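PDB 1PVM: conserved hypothetical protein Ta0289 from Thermoplasma acidophilum DSM 1728, which is of unknown function but carries a pair of CBS domains fused to a metal-binding, zinc ribbon-like domain. Local coordinates for residues K63-I66 / K71-E74; E161-E166 / V172-N177. All coordinates share one frame; numbering follows the deposited sequence.

Contact 1 of 2, residues K63-I66 / K71-E74; sequences KRFI and KPDE
A small buried apolar contact sets the ring of F65, near the C-terminal end of helix 58-65, against P72 in the loop that leads on to strand 87-89. Helix 58-65 closes the beta-alpha-beta-beta-alpha unit of the first CBS domain, and the chain doubles back after it. Only about 103 Å² is buried between the two segments, and it is almost entirely the work of F65, P72 and the backbone of K71. The F65 ring swings out to the loop because CG stands anti to the backbone N (chi1 165°). Its far corner does the touching: CZ lies 3.5 Å from CA of P72 and 3.8 Å from CG of P72, the two side chains meeting obliquely. In the plane of the phenyl ring, at its edge, the carbonyl carbon of K71 sits 3.9 Å from CZ of F65. V28, V75 and V80 also pack on F65, and F29 packs on P72 and is hydrogen-bonded to its backbone. The dimer interface is part of the same apolar patch, since I66 of the second subunit packs on F65 while N69 of that subunit reaches P72 and donates a hydrogen bond to OD2 of D73. The loop segment is itself a type I beta turn with proline at its second position, so P72 is presented on a stiff backbone. E74 N is bonded to O of K71 at 2.9 Å. The carboxylate of E74 then folds back over the turn, and its OE1 accepts N-H of K71 at 3.2 Å from the anti side, 29° out of the carboxylate plane.

Contact 2 of 2, residues E161-E166 / V172-N177; sequences EPVYNE and VFRCSN. With HG (mercury (II) ion), chain D.
P162 and F173 meet on the tightly packed face of this strand pair, where CG of the proline comes within 3.3 Å of CE2 of the phenylalanine. CA of P162 also makes an off-centre CH-pi contact, 4.2 Å from the centroid of the F173 ring. With an alanine at F173, the P162 ring would probably lose its aromatic partner and the guanidinium of R64 its cation-pi partner, leaving a gap on this side. Next along the strands, E161 and R174 form an antiparallel hydrogen-bonded pair: E161 N reaches O of R174 at 2.9 Å with a nearly straight N-H...O angle of 178°, and R174 N returns a bond to O of E161. These strands, 160-164 and 170-175, make the beta hairpin of the zinc ribbon-like domain, and at its metal end SG of C175 binds mercury at 2.6 Å together with C152, C155 and C180; the same cysteines hold Fe(2+) in another structure of this protein. N177 N donates to SG of C175 at 3.2 Å. The other face, with E161, V163, V172 and R174, is more open to solvent. A bend at chi3 (-54°) brings the R174 guanidinium flat over V163, whose CG2 lies 3.5 Å from CZ of R174; NE of R174 forms a salt bridge with E183. Beyond it, CG of E161 only loosely brushes CB of S176, at 4.3 Å.

Contacts 1 and 2 follow one another along the chain, with centres about 16 Å apart, yet they touch through R64 and F173. One residue before F65, R64 does not reach segment 71-74; its side chain instead runs to the hairpin, where its guanidinium makes a cation-pi interaction with the F173 ring. The 3.0 Å approach of NH1 of R64 to CE1 of F173 is unusually close and is best read with caution. Helix 58-65 thus joins the CBS part, whose dimer interface borders contact 1, to the metal-binding domain. The metal belongs to contact 2 alone: C175 is two residues beyond F173 on the same strand, whereas contact 1 lies away from the site.

Contact 1 of 2, residues K63-I66 / K71-E74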
loop_
_atom_site.group_PDB
_atom_site.type_symbol
_atom_site.label_atom_id
_atom_site.label_comp_id
_atom_site.label_asym_id
_atom_site.label_seq_id
_atom_site.Cartn_x
_atom_site.Cartn_y
_atom_site.Cartn_z
ATOM N N LYS B 63 -7.710 1.536 -4.403
ATOM C CA LYS B 63 -8.321 2.176 -5.568
ATOM C C LYS B 63 -9.611 1.544 -6.075
ATOM O O LYS B 63 -10.512 2.247 -6.530
ATOM C CB LYS B 63 -7.323 2.207 -6.736
ATOM C CG LYS B 63 -6.113 3.117 -6.550
ATOM C CD LYS B 63 -6.454 4.585 -6.764
ATOM C CE LYS B 63 -6.913 4.860 -8.190
ATOM N NZ LYS B 63 -7.155 6.316 -8.435
ATOM N N ARG B 64 -9.705 0.222 -5.996
ATOM C CA ARG B 64 -10.872 -0.455 -6.533
ATOM C C ARG B 64 -11.806 -1.143 -5.552
ATOM O O ARG B 64 -12.937 -1.466 -5.909
ATOM C CB ARG B 64 -10.404 -1.426 -7.613
ATOM C CG ARG B 64 -9.507 -0.734 -8.629
ATOM C CD ARG B 64 -8.910 -1.703 -9.621
ATOM N NE ARG B 64 -9.366 -1.422 -10.977
ATOM C CZ ARG B 64 -10.618 -1.583 -11.395
ATOM N NH1 ARG B 64 -11.546 -2.028 -10.560
ATOM N NH2 ARG B 64 -10.939 -1.305 -12.652
ATOM N N PHE B 65 -11.356 -1.382 -4.326
ATOM C CA PHE B 65 -12.244 -2.004 -3.350
ATOM C C PHE B 65 -12.896 -0.986 -2.419
ATOM O O PHE B 65 -14.117 -0.924 -2.320
ATOM C CB PHE B 65 -11.521 -3.029 -2.482
ATOM C CG PHE B 65 -12.307 -3.420 -1.263
ATOM C CD1 PHE B 65 -13.450 -4.205 -1.378
ATOM C CD2 PHE B 65 -11.948 -2.943 -0.007
ATOM C CE1 PHE B 65 -14.227 -4.506 -0.260
ATOM C CE2 PHE B 65 -12.716 -3.235 1.115
ATOM C CZ PHE B 65 -13.857 -4.018 0.988
ATOM N N ILE B 66 -12.085 -0.198 -1.725
ATOM C CA ILE B 66 -12.633 0.773 -0.787
ATOM C C ILE B 66 -13.739 1.656 -1.386
ATOM O O ILE B 66 -14.778 1.850 -0.758
ATOM C CB ILE B 66 -11.522 1.668 -0.187
ATOM C CG1 ILE B 66 -10.483 0.805 0.548
ATOM C CG2 ILE B 66 -12.127 2.675 0.782
ATOM C CD1 ILE B 66 -11.002 0.080 1.775
ATOM N N LYS B 71 -18.529 -4.471 2.558
ATOM C CA LYS B 71 -17.731 -5.224 3.517
ATOM C C LYS B 71 -16.729 -6.064 2.728
ATOM O O LYS B 71 -17.034 -6.539 1.631
ATOM C CB LYS B 71 -18.616 -6.160 4.341
ATOM C CG LYS B 71 -19.614 -5.452 5.239
ATOM C CD LYS B 71 -20.596 -6.439 5.856
ATOM C CE LYS B 71 -19.880 -7.481 6.694
ATOM N NZ LYS B 71 -20.833 -8.436 7.328
ATOM N N PRO B 72 -15.519 -6.255 3.276
ATOM C CA PRO B 72 -14.471 -7.043 2.625
ATOM C C PRO B 72 -14.910 -8.470 2.265
ATOM O O PRO B 72 -14.417 -9.048 1.296
ATOM C CB PRO B 72 -13.347 -7.043 3.659
ATOM C CG PRO B 72 -13.513 -5.741 4.343
ATOM C CD PRO B 72 -15.005 -5.594 4.491
ATOM N N ASP B 73 -15.824 -9.043 3.042
ATOM C CA ASP B 73 -16.281 -10.406 2.765
ATOM C C ASP B 73 -17.385 -10.485 1.707
ATOM O O ASP B 73 -17.871 -11.577 1.404
ATOM C CB ASP B 73 -16.772 -11.085 4.054
ATOM C CG ASP B 73 -18.103 -10.521 4.553
ATOM O OD1 ASP B 73 -18.736 -9.719 3.833
ATOM O OD2 ASP B 73 -18.524 -10.893 5.672
ATOM N N GLU B 74 -17.776 -9.342 1.147
ATOM C CA GLU B 74 -18.839 -9.299 0.141
ATOM C C GLU B 74 -18.328 -9.001 -1.261
ATOM O O GLU B 74 -19.121 -8.878 -2.201
ATOM C CB GLU B 74 -19.871 -8.223 0.483
ATOM C CG GLU B 74 -20.522 -8.338 1.839
ATOM C CD GLU B 74 -21.560 -7.247 2.061
ATOM O OE1 GLU B 74 -21.230 -6.051 1.868
ATOM O OE2 GLU B 74 -22.707 -7.586 2.428
#

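Contact 2 of 2, residues E161-E166 / V172-N177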
loop_
_atom_site.group_PDB
_atom_site.type_symbol
_atom_site.label_atom_id
_atom_site.label_comp_id
_atom_site.label_asym_id
_atom_site.label_seq_id
_atom_site.Cartn_x
_atom_site.Cartn_y
_atom_site.Cartn_z
ATOM N N GLU B 161 -13.879 1.309 -16.864
ATOM C CA GLU B 161 -13.898 2.643 -16.271
ATOM C C GLU B 161 -14.895 2.700 -15.119
ATOM O O GLU B 161 -15.948 2.071 -15.169
ATOM C CB GLU B 161 -14.295 3.683 -17.325
ATOM C CG GLU B 161 -13.399 3.738 -18.563
ATOM C CD GLU B 161 -12.050 4.396 -18.303
ATOM O OE1 GLU B 161 -11.272 4.557 -19.270
ATOM O OE2 GLU B 161 -11.764 4.754 -17.137
ATOM N N PRO B 162 -14.578 3.472 -14.071
ATOM C CA PRO B 162 -15.431 3.631 -12.885
ATOM C C PRO B 162 -16.725 4.389 -13.164
ATOM O O PRO B 162 -16.715 5.377 -13.885
ATOM C CB PRO B 162 -14.552 4.429 -11.916
ATOM C CG PRO B 162 -13.149 4.285 -12.453
ATOM C CD PRO B 162 -13.332 4.246 -13.933
ATOM N N VAL B 163 -17.829 3.920 -12.593
ATOM C CA VAL B 163 -19.118 4.601 -12.721
ATOM C C VAL B 163 -19.524 4.924 -11.280
ATOM O O VAL B 163 -19.790 4.018 -10.484
ATOM C CB VAL B 163 -20.201 3.713 -13.361
ATOM C CG1 VAL B 163 -21.531 4.457 -13.365
ATOM C CG2 VAL B 163 -19.799 3.338 -14.786
ATOM N N TYR B 164 -19.559 6.214 -10.953
ATOM C CA TYR B 164 -19.878 6.670 -9.603
ATOM C C TYR B 164 -21.318 7.111 -9.394
ATOM O O TYR B 164 -22.004 7.484 -10.346
ATOM C CB TYR B 164 -18.984 7.853 -9.229
ATOM C CG TYR B 164 -17.500 7.618 -9.383
ATOM C CD1 TYR B 164 -16.838 7.944 -10.568
ATOM C CD2 TYR B 164 -16.752 7.093 -8.332
ATOM C CE1 TYR B 164 -15.464 7.759 -10.700
ATOM C CE2 TYR B 164 -15.382 6.903 -8.453
ATOM C CZ TYR B 164 -14.743 7.237 -9.635
ATOM O OH TYR B 164 -13.383 7.057 -9.742
ATOM N N ASN B 165 -21.767 7.064 -8.138
ATOM C CA ASN B 165 -23.108 7.526 -7.792
ATOM C C ASN B 165 -22.952 8.815 -6.977
ATOM O O ASN B 165 -21.838 9.322 -6.844
ATOM C CB ASN B 165 -23.903 6.457 -7.027
ATOM C CG ASN B 165 -23.308 6.106 -5.676
ATOM O OD1 ASN B 165 -23.730 5.126 -5.048
ATOM N ND2 ASN B 165 -22.345 6.896 -5.212
ATOM N N GLU B 166 -24.048 9.346 -6.440
ATOM C CA GLU B 166 -23.989 10.605 -5.693
ATOM C C GLU B 166 -23.153 10.590 -4.417
ATOM O O GLU B 166 -22.749 11.651 -3.918
ATOM C CB GLU B 166 -25.404 11.087 -5.368
ATOM C CG GLU B 166 -26.192 10.185 -4.435
ATOM C CD GLU B 166 -27.653 10.605 -4.335
ATOM O OE1 GLU B 166 -27.912 11.811 -4.106
ATOM O OE2 GLU B 166 -28.535 9.733 -4.483
ATOM N N VAL B 172 -20.119 0.315 -10.363
ATOM C CA VAL B 172 -19.600 -0.754 -11.205
ATOM C C VAL B 172 -18.454 -0.169 -12.005
ATOM O O VAL B 172 -18.218 1.039 -11.980
ATOM C CB VAL B 172 -20.644 -1.261 -12.261
ATOM C CG1 VAL B 172 -21.907 -1.764 -11.586
ATOM C CG2 VAL B 172 -20.969 -0.147 -13.249
ATOM N N PHE B 173 -17.729 -1.045 -12.690
ATOM C CA PHE B 173 -16.677 -0.626 -13.598
ATOM C C PHE B 173 -17.310 -1.084 -14.899
ATOM O O PHE B 173 -17.755 -2.228 -15.015
ATOM C CB PHE B 173 -15.351 -1.346 -13.338
ATOM C CG PHE B 173 -14.469 -0.636 -12.347
ATOM C CD1 PHE B 173 -14.603 -0.870 -10.981
ATOM C CD2 PHE B 173 -13.547 0.314 -12.776
ATOM C CE1 PHE B 173 -13.836 -0.166 -10.054
ATOM C CE2 PHE B 173 -12.775 1.024 -11.851
ATOM C CZ PHE B 173 -12.926 0.779 -10.487
ATOM N N ARG B 174 -17.382 -0.175 -15.860
ATOM C CA ARG B 174 -18.018 -0.457 -17.140
ATOM C C ARG B 174 -17.027 -0.464 -18.290
ATOM O O ARG B 174 -16.157 0.395 -18.374
ATOM C CB ARG B 174 -19.097 0.600 -17.387
ATOM C CG ARG B 174 -19.819 0.516 -18.719
ATOM C CD ARG B 174 -20.814 1.670 -18.822
ATOM N NE ARG B 174 -21.714 1.678 -17.670
ATOM C CZ ARG B 174 -22.329 2.758 -17.192
ATOM N NH1 ARG B 174 -22.144 3.945 -17.763
ATOM N NH2 ARG B 174 -23.123 2.652 -16.131
ATOM N N CYS B 175 -17.165 -1.439 -19.178
ATOM C CA CYS B 175 -16.282 -1.529 -20.331
ATOM C C CYS B 175 -16.491 -0.340 -21.270
ATOM O O CYS B 175 -17.628 0.054 -21.553
ATOM C CB CYS B 175 -16.544 -2.825 -21.087
ATOM S SG CYS B 175 -15.554 -2.958 -22.581
ATOM N N SER B 176 -15.391 0.222 -21.761
ATOM C CA SER B 176 -15.455 1.368 -22.662
ATOM C C SER B 176 -15.617 0.958 -24.126
ATOM O O SER B 176 -15.737 1.814 -25.000
ATOM C CB SER B 176 -14.192 2.215 -22.518
ATOM O OG SER B 176 -13.066 1.491 -22.982
ATOM N N ASN B 177 -15.607 -0.344 -24.395
ATOM C CA ASN B 177 -15.767 -0.835 -25.763
ATOM C C ASN B 177 -17.221 -0.614 -26.201
ATOM O O ASN B 177 -18.149 -1.173 -25.615
ATOM C CB ASN B 177 -15.424 -2.329 -25.829
ATOM C CG ASN B 177 -15.495 -2.896 -27.244
ATOM O OD1 ASN B 177 -16.018 -2.261 -28.161
ATOM N ND2 ASN B 177 -14.978 -4.105 -27.419
HETATM HG HG HG D . -15.956 -5.463 -22.956
#